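Local coordinates for protein transcriptional regulator, ROK family (Vibrio cholerae O1 biovar eltor, PDB 1Z05) that probably binds DNA as a zinc-containing transcriptional regulator of the ROK family, a homologue of Escherichia coli Mlc associated with control of carbohydrate metabolism, at residues A[53-56]-A[57-60]; A[73-76]-A[77-81]; A[88-91]-A[92-96]; A[112-116]-A[117-121]; A[292-295]-A[296-300]. All coordinates share one frame; numbering follows the deposited sequence. Where two conformers were deposited one is given.

Contact 1 of 5, residues A[53-56]-A[57-60]; sequences PISR and IDLS
Ser55 and Asp58 meet through the capping bond that starts helix 56-63. The hydroxyl oxygen of Ser55 accepts from the backbone amide of the helix's first turn, Asp58 N to Ser55 OG 3.1 Å, with a fairly straight N-H...O angle of 163°. A chi1 of 71° sets OG between the backbone N and the carbonyl carbon of Ser55, where it meets the N-H of Asp58. A water links the same two residues a second way, accepting from Ser55 N at 2.8 Å and giving a weak bond to Asp58 OD2. Backbone bonds then take over, Leu59 N to Ser55 O at 2.9 Å and Ser60 N to Arg56 O at 2.8 Å.

Apolar packing occupies another side of the turn. Ile54 runs extended, with CG1 anti to the backbone N (chi1 -175°), and lays its tip against Leu59, CD1 of Ile54 being 3.8 Å from CD2 of Leu59. Its CG1 also rests 3.6 Å from Asp58 CB. Both hydrophobic residues are buried and touch Ile48 of helix 35-51. Arg56 points out of the turn to a salt bridge with Glu85.

Ile54 packing on Leu59 around the Ser55 N-cap is a hydrophobic staple; helices 56-63 and 67-79 follow each other closely, consistent with the helix-turn-helix of an Mlc-like DNA-binding domain.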
loop_
_atom_site.group_PDB
_atom_site.type_symbol
_atom_site.label_atom_id
_atom_site.label_comp_id
_atom_site.label_asym_id
_atom_site.label_seq_id
_atom_site.Cartn_x
_atom_site.Cartn_y
_atom_site.Cartn_z
ATOM N N PRO A 53 7.849 21.613 -24.796
ATOM C CA PRO A 53 6.910 21.623 -25.918
ATOM C C PRO A 53 6.841 20.262 -26.596
ATOM O O PRO A 53 7.878 19.656 -26.888
ATOM C CB PRO A 53 7.492 22.672 -26.871
ATOM C CG PRO A 53 8.924 22.800 -26.490
ATOM C CD PRO A 53 9.011 22.492 -25.035
ATOM N N ILE A 54 5.623 19.789 -26.830
ATOM C CA ILE A 54 5.410 18.443 -27.365
ATOM C C ILE A 54 4.273 18.449 -28.381
ATOM O O ILE A 54 3.254 19.101 -28.169
ATOM C CB ILE A 54 5.151 17.412 -26.212
ATOM C CG1 ILE A 54 5.050 15.981 -26.758
ATOM C CG2 ILE A 54 3.913 17.800 -25.382
ATOM C CD1 ILE A 54 5.013 14.894 -25.667
ATOM N N SER A 55 4.453 17.719 -29.481
ATOM C CA SER A 55 3.439 17.646 -30.528
ATOM C C SER A 55 2.306 16.709 -30.148
ATOM O O SER A 55 2.464 15.831 -29.292
ATOM C CB SER A 55 4.054 17.187 -31.845
ATOM O OG SER A 55 4.415 15.820 -31.792
ATOM N N ARG A 56 1.164 16.887 -30.806
ATOM C CA ARG A 56 0.019 16.025 -30.573
ATOM C C ARG A 56 0.320 14.590 -30.990
ATOM O O ARG A 56 -0.131 13.646 -30.338
ATOM C CB ARG A 56 -1.213 16.561 -31.301
ATOM C CG ARG A 56 -1.900 17.699 -30.567
ATOM C CD ARG A 56 -3.098 18.203 -31.352
ATOM N NE ARG A 56 -3.741 19.334 -30.686
ATOM C CZ ARG A 56 -3.272 20.580 -30.689
ATOM N NH1 ARG A 56 -2.142 20.876 -31.321
ATOM N NH2 ARG A 56 -3.936 21.536 -30.053
ATOM N N ILE A 57 1.082 14.425 -32.071
ATOM C CA ILE A 57 1.474 13.083 -32.511
ATOM C C ILE A 57 2.364 12.376 -31.462
ATOM O O ILE A 57 2.141 11.206 -31.156
ATOM C CB ILE A 57 2.039 13.056 -33.984
ATOM C CG1 ILE A 57 2.110 11.623 -34.533
ATOM C CG2 ILE A 57 3.384 13.757 -34.103
ATOM C CD1 ILE A 57 0.755 10.990 -34.803
ATOM N N ASP A 58 3.321 13.106 -30.887
ATOM C CA ASP A 58 4.148 12.600 -29.779
ATOM C C ASP A 58 3.333 12.262 -28.519
ATOM O O ASP A 58 3.607 11.264 -27.842
ATOM C CB ASP A 58 5.248 13.605 -29.423
ATOM C CG ASP A 58 6.436 13.554 -30.378
ATOM O OD1 ASP A 58 6.304 13.016 -31.499
ATOM O OD2 ASP A 58 7.515 14.064 -29.999
ATOM N N LEU A 59 2.341 13.096 -28.204
ATOM C CA LEU A 59 1.421 12.808 -27.104
ATOM C C LEU A 59 0.598 11.554 -27.381
ATOM O O LEU A 59 0.371 10.741 -26.486
ATOM C CB LEU A 59 0.487 13.993 -26.839
ATOM C CG LEU A 59 1.039 15.217 -26.122
ATOM C CD1 LEU A 59 0.009 16.354 -26.238
ATOM C CD2 LEU A 59 1.385 14.912 -24.663
ATOM N N SER A 60 0.168 11.387 -28.631
ATOM C CA SER A 60 -0.561 10.193 -29.025
ATOM C C SER A 60 0.291 8.922 -28.862
ATOM O O SER A 60 -0.190 7.905 -28.349
ATOM C CB SER A 60 -1.075 10.343 -30.460
ATOM O OG SER A 60 -1.774 9.191 -30.862
HETATM O O HOH W 1 7.017 16.715 -29.870
#

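Contact 2 of 5, residues A[73-76]-A[77-81]; sequences ITRE and LIDAH. With SO4 (sulfate ion), chain G.
Arg75 reaches along helix 67-79 to Asp79, one turn on, in a long salt bridge: Arg75 NH1 lies 3.3 Å from Asp79 OD1, and the hydrogen bond within it is weak. The two flat groups do not lie in one plane, their planes standing 58° apart, although OD1 meets the guanidinium near its edge. The aliphatic part joins in, Arg75 CD approaching Asp79 OD2 to 3.3 Å. On the edge near NE a sulfate ion, probably from the crystallisation liquor, accepts the N-H of Arg75, NE to sulfate O4 2.7 Å. Ile78 lies over one guanidinium face with CD1, while its CG2 comes within 3.4 Å of Arg75 NH1.

Bends at chi2 and chi3 (46° and 41°) curl the chain back over the helix, which places the guanidinium between Asp79 and the sulfate. Behind them, the backbone ladder fixes the spacing, with Asp79 N to Arg75 O at 3.0 Å and Ile78 N to Thr74 O at 2.7 Å. Ile73 and Leu77 lie side by side on another flank, near helices 35-51 and 421-428, while Glu76 turns to Lys37. The helix closes in a Schellman motif at His81, which has positive phi.

The long, weak bond to Asp79 and the shorter one to sulfate suggest that the exposed guanidinium is not firmly committed to the carboxylate.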
loop_
_atom_site.group_PDB
_atom_site.type_symbol
_atom_site.label_atom_id
_atom_site.label_comp_id
_atom_site.label_asym_id
_atom_site.label_seq_id
_atom_site.Cartn_x
_atom_site.Cartn_y
_atom_site.Cartn_z
ATOM N N ILE A 73 -9.107 16.064 -25.710
ATOM C CA ILE A 73 -8.469 16.418 -24.441
ATOM C C ILE A 73 -7.723 17.757 -24.517
ATOM O O ILE A 73 -7.924 18.630 -23.663
ATOM C CB ILE A 73 -7.514 15.304 -23.923
ATOM C CG1 ILE A 73 -8.319 14.050 -23.533
ATOM C CG2 ILE A 73 -6.698 15.812 -22.734
ATOM C CD1 ILE A 73 -7.520 12.748 -23.557
ATOM N N THR A 74 -6.863 17.917 -25.522
ATOM C CA THR A 74 -6.099 19.158 -25.650
ATOM C C THR A 74 -6.997 20.363 -25.898
ATOM O O THR A 74 -6.711 21.450 -25.408
ATOM C CB THR A 74 -5.018 19.096 -26.759
ATOM O OG1 THR A 74 -5.606 18.667 -27.992
ATOM C CG2 THR A 74 -3.881 18.159 -26.365
ATOM N N ARG A 75 -8.074 20.179 -26.666
ATOM C CA ARG A 75 -8.985 21.284 -26.943
ATOM C C ARG A 75 -9.633 21.819 -25.658
ATOM O O ARG A 75 -9.702 23.033 -25.460
ATOM C CB ARG A 75 -10.031 20.892 -28.001
ATOM C CG ARG A 75 -11.033 21.993 -28.430
ATOM C CD ARG A 75 -10.391 23.365 -28.725
ATOM N NE ARG A 75 -9.131 23.287 -29.465
ATOM C CZ ARG A 75 -8.296 24.310 -29.639
ATOM N NH1 ARG A 75 -8.580 25.505 -29.134
ATOM N NH2 ARG A 75 -7.175 24.140 -30.323
ATOM N N GLU A 76 -10.116 20.915 -24.800
ATOM C CA GLU A 76 -10.655 21.318 -23.500
ATOM C C GLU A 76 -9.581 22.012 -22.646
ATOM O O GLU A 76 -9.859 23.025 -22.004
ATOM C CB GLU A 76 -11.282 20.139 -22.738
ATOM C CG GLU A 76 -12.461 19.487 -23.452
ATOM C CD GLU A 76 -13.504 18.879 -22.512
ATOM O OE1 GLU A 76 -13.350 18.977 -21.270
ATOM O OE2 GLU A 76 -14.490 18.302 -23.028
ATOM N N LEU A 77 -8.359 21.482 -22.653
ATOM C CA LEU A 77 -7.280 22.083 -21.859
ATOM C C LEU A 77 -6.833 23.444 -22.404
ATOM O O LEU A 77 -6.545 24.358 -21.630
ATOM C CB LEU A 77 -6.090 21.126 -21.703
ATOM C CG LEU A 77 -6.278 19.790 -20.967
ATOM C CD1 LEU A 77 -4.968 19.013 -20.968
ATOM C CD2 LEU A 77 -6.801 19.962 -19.544
ATOM N N ILE A 78 -6.788 23.583 -23.728
ATOM C CA ILE A 78 -6.483 24.876 -24.351
ATOM C C ILE A 78 -7.544 25.938 -24.026
ATOM O O ILE A 78 -7.211 27.049 -23.594
ATOM C CB ILE A 78 -6.274 24.754 -25.886
ATOM C CG1 ILE A 78 -4.903 24.129 -26.171
ATOM C CG2 ILE A 78 -6.385 26.139 -26.568
ATOM C CD1 ILE A 78 -4.812 23.402 -27.475
ATOM N N ASP A 79 -8.813 25.584 -24.222
ATOM C CA ASP A 79 -9.921 26.509 -23.984
ATOM C C ASP A 79 -10.008 26.946 -22.523
ATOM O O ASP A 79 -10.475 28.045 -22.224
ATOM C CB ASP A 79 -11.251 25.899 -24.440
ATOM C CG ASP A 79 -11.350 25.757 -25.958
ATOM O OD1 ASP A 79 -10.606 26.444 -26.696
ATOM O OD2 ASP A 79 -12.186 24.950 -26.418
ATOM N N ALA A 80 -9.550 26.077 -21.623
ATOM C CA ALA A 80 -9.483 26.390 -20.202
ATOM C C ALA A 80 -8.222 27.187 -19.857
ATOM O O ALA A 80 -8.050 27.603 -18.714
ATOM C CB ALA A 80 -9.523 25.107 -19.389
ATOM N N HIS A 81 -7.342 27.377 -20.847
ATOM C CA HIS A 81 -6.058 28.081 -20.674
ATOM C C HIS A 81 -5.103 27.397 -19.690
ATOM O O HIS A 81 -4.325 28.056 -19.001
ATOM C CB HIS A 81 -6.279 29.553 -20.300
ATOM C CG HIS A 81 -7.205 30.271 -21.229
ATOM N ND1 HIS A 81 -8.458 30.700 -20.847
ATOM C CD2 HIS A 81 -7.077 30.600 -22.536
ATOM C CE1 HIS A 81 -9.053 31.285 -21.872
ATOM N NE2 HIS A 81 -8.236 31.234 -22.910
HETATM S S SO4 G . -8.839 21.390 -32.645
HETATM O O1 SO4 G . -9.152 22.724 -33.155
HETATM O O2 SO4 G . -9.494 20.392 -33.485
HETATM O O3 SO4 G . -7.389 21.193 -32.649
HETATM O O4 SO4 G . -9.337 21.243 -31.281
#

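Contact 3 of 5, residues A[88-91]-A[92-96]; sequences VQEA and ISRGR
Helix 88-94, a short two-turn helix between strands 83-86 and 99-103, carries on its surface a salt bridge between Glu90 and Arg94, one turn apart. Arg94 NH2 stands 2.7 Å from Glu90 OE2, which approaches the guanidinium at its edge, near its plane. The two side chains run side by side in the same direction, their flat groups turned 33° from each other. A bend at chi3 of Arg94 (-76°) brings NH2 back beside the glutamate, close enough to lie 3.4 Å from Glu90 CG as well. The other carboxylate oxygen, OE1, accepts from the backbone N of Thr87, so the two oxygens of Glu90 have separate partners.

Val88 and Ile92 form a second i to i+4 pair. They also lie side by side, with Val88 CG1 3.6 Å from Ile92 CD1, and CD1 also touches the carbonyl oxygen of Val88. The backbone supports both pairs through Ile92 N to Val88 O (3.0 Å) and Arg94 N to Glu90 O (2.9 Å). Gly95 then leaves the helix with positive phi, and Arg96 N returns to Ala91 O at 3.1 Å.

Glu90 thus ties the residue just before the helix, Thr87, to the last turn, through Arg94; because the pair is at the surface, its electrostatic contribution is probably moderated by solvent.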
loop_
_atom_site.group_PDB
_atom_site.type_symbol
_atom_site.label_atom_id
_atom_site.label_comp_id
_atom_site.label_asym_id
_atom_site.label_seq_id
_atom_site.Cartn_x
_atom_site.Cartn_y
_atom_site.Cartn_z
ATOM N N VAL A 88 0.196 26.575 -36.224
ATOM C CA VAL A 88 0.723 26.881 -37.558
ATOM C C VAL A 88 0.190 28.231 -38.065
ATOM O O VAL A 88 0.949 29.054 -38.582
ATOM C CB VAL A 88 0.406 25.720 -38.554
ATOM C CG1 VAL A 88 0.734 26.094 -39.991
ATOM C CG2 VAL A 88 1.154 24.453 -38.142
ATOM N N GLN A 89 -1.113 28.457 -37.902
ATOM C CA GLN A 89 -1.742 29.711 -38.329
ATOM C C GLN A 89 -1.153 30.937 -37.614
ATOM O O GLN A 89 -0.889 31.953 -38.263
ATOM C CB GLN A 89 -3.274 29.644 -38.176
ATOM C CG GLN A 89 -4.011 30.811 -38.828
ATOM C CD GLN A 89 -5.458 30.499 -39.205
ATOM O OE1 GLN A 89 -5.984 29.424 -38.910
ATOM N NE2 GLN A 89 -6.106 31.453 -39.863
ATOM N N GLU A 90 -0.942 30.831 -36.295
ATOM C CA GLU A 90 -0.310 31.893 -35.493
ATOM C C GLU A 90 1.133 32.125 -35.933
ATOM O O GLU A 90 1.571 33.267 -36.071
ATOM C CB GLU A 90 -0.307 31.544 -33.999
ATOM C CG GLU A 90 -1.649 31.570 -33.288
ATOM C CD GLU A 90 -1.545 31.120 -31.823
ATOM O OE1 GLU A 90 -1.136 29.958 -31.556
ATOM O OE2 GLU A 90 -1.872 31.936 -30.929
ATOM N N ALA A 91 1.855 31.026 -36.148
ATOM C CA ALA A 91 3.258 31.045 -36.580
ATOM C C ALA A 91 3.477 31.802 -37.891
ATOM O O ALA A 91 4.369 32.646 -37.986
ATOM C CB ALA A 91 3.788 29.617 -36.706
ATOM N N ILE A 92 2.664 31.482 -38.895
ATOM C CA ILE A 92 2.720 32.158 -40.186
ATOM C C ILE A 92 2.245 33.607 -40.062
ATOM O O ILE A 92 2.895 34.525 -40.570
ATOM C CB ILE A 92 1.890 31.397 -41.254
ATOM C CG1 ILE A 92 2.499 30.014 -41.493
ATOM C CG2 ILE A 92 1.802 32.200 -42.554
ATOM C CD1 ILE A 92 1.520 28.989 -41.974
ATOM N N SER A 93 1.116 33.797 -39.381
ATOM C CA SER A 93 0.514 35.114 -39.212
ATOM C C SER A 93 1.495 36.101 -38.588
ATOM O O SER A 93 1.662 37.209 -39.087
ATOM C CB SER A 93 -0.745 35.010 -38.345
ATOM O OG SER A 93 -1.382 36.267 -38.205
ATOM N N ARG A 94 2.158 35.679 -37.511
ATOM C CA ARG A 94 2.970 36.594 -36.709
ATOM C C ARG A 94 4.487 36.440 -36.906
ATOM O O ARG A 94 5.276 37.131 -36.259
ATOM C CB ARG A 94 2.545 36.522 -35.233
ATOM C CG ARG A 94 1.060 36.870 -35.044
ATOM C CD ARG A 94 0.601 36.909 -33.593
ATOM N NE ARG A 94 0.433 35.581 -33.000
ATOM C CZ ARG A 94 -0.286 35.328 -31.906
ATOM N NH1 ARG A 94 -0.929 36.302 -31.277
ATOM N NH2 ARG A 94 -0.366 34.093 -31.435
ATOM N N GLY A 95 4.880 35.555 -37.822
ATOM C CA GLY A 95 6.284 35.367 -38.191
ATOM C C GLY A 95 7.180 34.806 -37.098
ATOM O O GLY A 95 8.323 35.252 -36.936
ATOM N N ARG A 96 6.660 33.839 -36.339
ATOM C CA ARG A 96 7.448 33.136 -35.321
ATOM C C ARG A 96 7.260 31.613 -35.435
ATOM O O ARG A 96 6.380 31.165 -36.166
ATOM C CB ARG A 96 7.153 33.669 -33.910
ATOM C CG ARG A 96 5.722 33.534 -33.413
ATOM C CD ARG A 96 5.675 33.936 -31.945
ATOM N NE ARG A 96 4.329 33.946 -31.380
ATOM C CZ ARG A 96 3.556 35.030 -31.306
ATOM N NH1 ARG A 96 3.982 36.203 -31.762
ATOM N NH2 ARG A 96 2.351 34.941 -30.768
#

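Contact 4 of 5, residues A[112-116]-A[117-121]; sequences SMRLG and RGYLT. With SO4 (sulfate ion), chain C; SO4 (sulfate ion), chain D.
Arg114 and Tyr119 meet diagonally on one face of the tight hairpin of strands 108-116 and 119-126, closed by a type II turn from Gly116 to Tyr119. The hairpin belongs to the mixed sheet of the ROK domain, whose fold is that of the ASKHA superfamily. In the hydrogen-bonded pair Arg114-Thr121, the two strands exchange backbone bonds, and the CB atoms of these residues lie 4.3 Å apart.

From CB the arginine runs extended to NE, its CG anti to the backbone N (chi1 174°), a torsion that carries the chain along the sheet face toward the turn. CD comes to 3.5 Å from the tyrosine oxygen, Tyr119 OH. NE then donates to that same oxygen, Arg114 NE to Tyr119 OH 2.8 Å, with the partner 16° out of the guanidinium plane. At the tip, NH2 of Arg114 gives a nearly straight bond of 2.8 Å to O4 of a sulfate and another to a water that also binds a second sulfate. NH1 is salt-bridged to Asp217, which leaves NE, NH1 and NH2 all with partners.

O4 of the first sulfate also accepts from Arg117 N at 2.9 Å, while its O1 accepts a hydrogen bond from Tyr119 OH (2.8 Å). Arg117 NH2 reaches the second sulfate. These ions probably come from the crystallisation liquor, yet they may mark an anion-receptive pocket at the turn.

On the sheet's other face, Met113 CE packs 3.5 Å from Leu120 CD1. Over the tyrosine ring, the CA of Gly116 makes a CH-pi contact, 3.8 Å from the Tyr119 ring centroid.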
loop_
_atom_site.group_PDB
_atom_site.type_symbol
_atom_site.label_atom_id
_atom_site.label_comp_id
_atom_site.label_asym_id
_atom_site.label_seq_id
_atom_site.Cartn_x
_atom_site.Cartn_y
_atom_site.Cartn_z
ATOM N N SER A 112 -2.003 26.998 -0.130
ATOM C CA SER A 112 -1.570 25.837 0.633
ATOM C C SER A 112 -1.486 26.297 2.072
ATOM O O SER A 112 -0.894 27.340 2.361
ATOM C CB SER A 112 -0.221 25.312 0.134
ATOM O OG SER A 112 0.134 24.107 0.799
ATOM N N MET A 113 -2.114 25.534 2.962
ATOM C CA MET A 113 -2.182 25.870 4.371
ATOM C C MET A 113 -1.616 24.759 5.241
ATOM O O MET A 113 -1.678 23.577 4.890
ATOM C CB MET A 113 -3.637 26.133 4.766
ATOM C CG MET A 113 -4.271 27.296 4.019
ATOM S SD MET A 113 -6.049 27.418 4.306
ATOM C CE MET A 113 -6.084 28.167 5.922
ATOM N N ARG A 114 -1.051 25.142 6.375
ATOM C CA ARG A 114 -0.746 24.178 7.423
ATOM C C ARG A 114 -1.441 24.590 8.711
ATOM O O ARG A 114 -1.292 25.732 9.166
ATOM C CB ARG A 114 0.761 24.050 7.662
ATOM C CG ARG A 114 1.083 23.148 8.875
ATOM C CD ARG A 114 2.582 23.021 9.161
ATOM N NE ARG A 114 2.787 22.373 10.456
ATOM C CZ ARG A 114 2.759 21.057 10.646
ATOM N NH1 ARG A 114 2.560 20.234 9.612
ATOM N NH2 ARG A 114 2.914 20.563 11.870
ATOM N N LEU A 115 -2.202 23.662 9.287
ATOM C CA LEU A 115 -2.689 23.810 10.649
ATOM C C LEU A 115 -1.689 23.125 11.568
ATOM O O LEU A 115 -1.675 21.896 11.678
ATOM C CB LEU A 115 -4.100 23.216 10.813
ATOM C CG LEU A 115 -4.799 23.440 12.166
ATOM C CD1 LEU A 115 -4.877 24.927 12.523
ATOM C CD2 LEU A 115 -6.195 22.820 12.189
ATOM N N GLY A 116 -0.833 23.927 12.199
ATOM C CA GLY A 116 0.185 23.413 13.106
ATOM C C GLY A 116 -0.246 23.578 14.549
ATOM O O GLY A 116 -1.363 24.023 14.817
ATOM N N ARG A 117 0.644 23.229 15.478
ATOM C CA ARG A 117 0.335 23.302 16.906
ATOM C C ARG A 117 0.354 24.743 17.403
ATOM O O ARG A 117 1.414 25.304 17.689
ATOM C CB ARG A 117 1.297 22.429 17.719
ATOM C CG ARG A 117 1.179 20.939 17.400
ATOM C CD ARG A 117 2.413 20.174 17.853
ATOM N NE ARG A 117 2.209 18.723 17.838
ATOM C CZ ARG A 117 2.354 17.945 16.769
ATOM N NH1 ARG A 117 2.704 18.463 15.592
ATOM N NH2 ARG A 117 2.154 16.636 16.878
ATOM N N GLY A 118 -0.831 25.339 17.478
ATOM C CA GLY A 118 -0.978 26.708 17.941
ATOM C C GLY A 118 -0.797 27.763 16.867
ATOM O O GLY A 118 -0.708 28.950 17.171
ATOM N N TYR A 119 -0.753 27.340 15.608
ATOM C CA TYR A 119 -0.647 28.288 14.502
ATOM C C TYR A 119 -1.292 27.811 13.201
ATOM O O TYR A 119 -1.580 26.623 13.020
ATOM C CB TYR A 119 0.814 28.656 14.240
ATOM C CG TYR A 119 1.633 27.530 13.650
ATOM C CD1 TYR A 119 1.697 27.331 12.266
ATOM C CD2 TYR A 119 2.348 26.661 14.479
ATOM C CE1 TYR A 119 2.460 26.282 11.718
ATOM C CE2 TYR A 119 3.110 25.629 13.949
ATOM C CZ TYR A 119 3.161 25.446 12.574
ATOM O OH TYR A 119 3.917 24.421 12.068
ATOM N N LEU A 120 -1.498 28.765 12.296
ATOM C CA LEU A 120 -1.992 28.497 10.959
ATOM C C LEU A 120 -1.100 29.215 9.963
ATOM O O LEU A 120 -0.872 30.421 10.086
ATOM C CB LEU A 120 -3.443 28.974 10.808
ATOM C CG LEU A 120 -4.026 28.988 9.382
ATOM C CD1 LEU A 120 -4.174 27.560 8.836
ATOM C CD2 LEU A 120 -5.361 29.730 9.328
ATOM N N THR A 121 -0.588 28.469 8.992
ATOM C CA THR A 121 0.191 29.053 7.900
ATOM C C THR A 121 -0.641 29.071 6.622
ATOM O O THR A 121 -1.233 28.062 6.246
ATOM C CB THR A 121 1.536 28.325 7.685
ATOM O OG1 THR A 121 2.351 28.491 8.852
ATOM C CG2 THR A 121 2.286 28.910 6.476
HETATM S S SO4 C . 4.402 22.081 14.818
HETATM O O1 SO4 C . 5.252 22.733 13.830
HETATM O O2 SO4 C . 4.873 20.734 15.096
HETATM O O3 SO4 C . 4.463 22.898 16.030
HETATM O O4 SO4 C . 3.033 21.998 14.320
HETATM S S SO4 D . 4.712 15.216 14.437
HETATM O O1 SO4 D . 4.912 15.431 13.007
HETATM O O2 SO4 D . 5.641 14.198 14.909
HETATM O O3 SO4 D . 4.969 16.465 15.145
HETATM O O4 SO4 D . 3.337 14.802 14.698
HETATM O O HOH W 2 3.378 17.626 12.459
#

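Contact 5 of 5, residues A[292-295]-A[296-300]; sequences SSQA and IRDQV
Gln294 and Arg297 meet in a weak hydrogen bond, Arg297 NH2 to Gln294 OE1 3.1 Å. The side chains cross at about a right angle, amide and guanidinium planes standing 73° apart. Bends at chi2 of Gln294 and chi3 of Arg297 fold the two ends together. The guanidinium lies over the helix backbone, with Ser293 O and Gln294 CA beneath one face. At its edge, NH1 of Arg297 donates to a water at 3.0 Å. Further along, Gln299 NE2 is hydrogen-bonded to Val290 O.

Capping and backbone bonds define the start of helix 293-305. Ser292 is its N-cap: Ala295 N donates to Ser292 OG at 3.0 Å, and chi1 of 70° turns that hydroxyl to the amide. Ser292 OG is also hydrogen-bonded to Glu288 O. The i to i+4 ladder follows with Ile296 N to Ser292 O at 3.1 Å and Asp298 N to Gln294 O at 2.9 Å. The cap is close to the zinc site of the ROK domain, the side chains of Ser292 and Cys279 being about 9 Å apart.

Apolar contacts face inward: Ile296 and Val300 pack on helices 320-328 and 332-356.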
loop_
_atom_site.group_PDB
_atom_site.type_symbol
_atom_site.label_atom_id
_atom_site.label_comp_id
_atom_site.label_asym_id
_atom_site.label_seq_id
_atom_site.Cartn_x
_atom_site.Cartn_y
_atom_site.Cartn_z
ATOM N N SER A 292 10.984 10.230 20.674
ATOM C CA SER A 292 10.265 11.492 20.535
ATOM C C SER A 292 11.211 12.616 20.955
ATOM O O SER A 292 12.202 12.358 21.656
ATOM C CB SER A 292 9.031 11.493 21.432
ATOM O OG SER A 292 9.389 11.558 22.804
ATOM N N SER A 293 10.908 13.842 20.526
ATOM C CA SER A 293 11.703 15.020 20.893
ATOM C C SER A 293 11.815 15.166 22.409
ATOM O O SER A 293 12.890 15.460 22.932
ATOM C CB SER A 293 11.113 16.296 20.277
ATOM O OG SER A 293 9.729 16.411 20.559
ATOM N N GLN A 294 10.698 14.946 23.098
ATOM C CA GLN A 294 10.643 15.003 24.563
ATOM C C GLN A 294 11.510 13.928 25.229
ATOM O O GLN A 294 12.206 14.209 26.206
ATOM C CB GLN A 294 9.190 14.906 25.046
ATOM C CG GLN A 294 8.982 15.023 26.563
ATOM C CD GLN A 294 9.165 16.440 27.087
ATOM O OE1 GLN A 294 10.289 16.922 27.249
ATOM N NE2 GLN A 294 8.054 17.106 27.378
ATOM N N ALA A 295 11.470 12.703 24.700
ATOM C CA ALA A 295 12.237 11.594 25.267
ATOM C C ALA A 295 13.754 11.823 25.170
ATOM O O ALA A 295 14.496 11.462 26.083
ATOM C CB ALA A 295 11.845 10.261 24.601
ATOM N N ILE A 296 14.200 12.414 24.064
ATOM C CA ILE A 296 15.621 12.732 23.877
ATOM C C ILE A 296 16.075 13.801 24.876
ATOM O O ILE A 296 17.085 13.628 25.567
ATOM C CB ILE A 296 15.921 13.161 22.417
ATOM C CG1 ILE A 296 15.658 12.000 21.442
ATOM C CG2 ILE A 296 17.352 13.700 22.272
ATOM C CD1 ILE A 296 16.406 10.707 21.761
ATOM N N ARG A 297 15.316 14.893 24.953
ATOM C CA ARG A 297 15.584 15.973 25.925
ATOM C C ARG A 297 15.597 15.451 27.363
ATOM O O ARG A 297 16.476 15.802 28.150
ATOM C CB ARG A 297 14.571 17.116 25.784
ATOM C CG ARG A 297 14.631 17.843 24.444
ATOM C CD ARG A 297 13.776 19.122 24.429
ATOM N NE ARG A 297 12.410 18.918 24.920
ATOM C CZ ARG A 297 11.325 18.823 24.154
ATOM N NH1 ARG A 297 11.412 18.913 22.831
ATOM N NH2 ARG A 297 10.138 18.638 24.721
ATOM N N ASP A 298 14.626 14.601 27.689
ATOM C CA ASP A 298 14.558 13.963 29.004
ATOM C C ASP A 298 15.761 13.065 29.313
ATOM O O ASP A 298 16.176 12.977 30.464
ATOM C CB ASP A 298 13.268 13.148 29.144
ATOM C CG ASP A 298 12.028 14.016 29.352
ATOM O OD1 ASP A 298 12.145 15.258 29.464
ATOM O OD2 ASP A 298 10.918 13.440 29.405
ATOM N N GLN A 299 16.298 12.389 28.297
ATOM C CA GLN A 299 17.470 11.526 28.471
ATOM C C GLN A 299 18.696 12.355 28.831
ATOM O O GLN A 299 19.435 12.020 29.753
ATOM C CB GLN A 299 17.759 10.733 27.198
ATOM C CG GLN A 299 16.971 9.442 27.060
ATOM C CD GLN A 299 17.094 8.840 25.673
ATOM O OE1 GLN A 299 18.192 8.761 25.113
ATOM N NE2 GLN A 299 15.966 8.409 25.112
ATOM N N VAL A 300 18.889 13.436 28.084
ATOM C CA VAL A 300 19.984 14.373 28.299
ATOM C C VAL A 300 19.880 14.949 29.713
ATOM O O VAL A 300 20.848 14.925 30.467
ATOM C CB VAL A 300 19.963 15.495 27.218
ATOM C CG1 VAL A 300 20.929 16.631 27.567
ATOM C CG2 VAL A 300 20.297 14.912 25.856
HETATM O O HOH W 3 9.974 19.407 20.207
#

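In the fold
Contacts 1, 2 and 3 come first along the chain and cluster in the N-terminal, probably DNA-binding part. The centres of contacts 1 and 2 are about 14 Å apart, on successive helices 56-63 and 67-79, and they touch where Arg56 NH2 packs 3.3 Å from Ile78 CD1. Contact 3, on helix 88-94, lies about 20 Å from contact 2 between centres, without touching it. Contacts 4 and 5 follow in the ROK part of the chain, their centres about 25 Å apart: one is a hairpin of a mixed sheet, the other a helix near the zinc site. The centres of contacts 3 and 5 are about 67 Å apart, which places the putative DNA-binding part and the zinc site on opposite sides of the chain's centre.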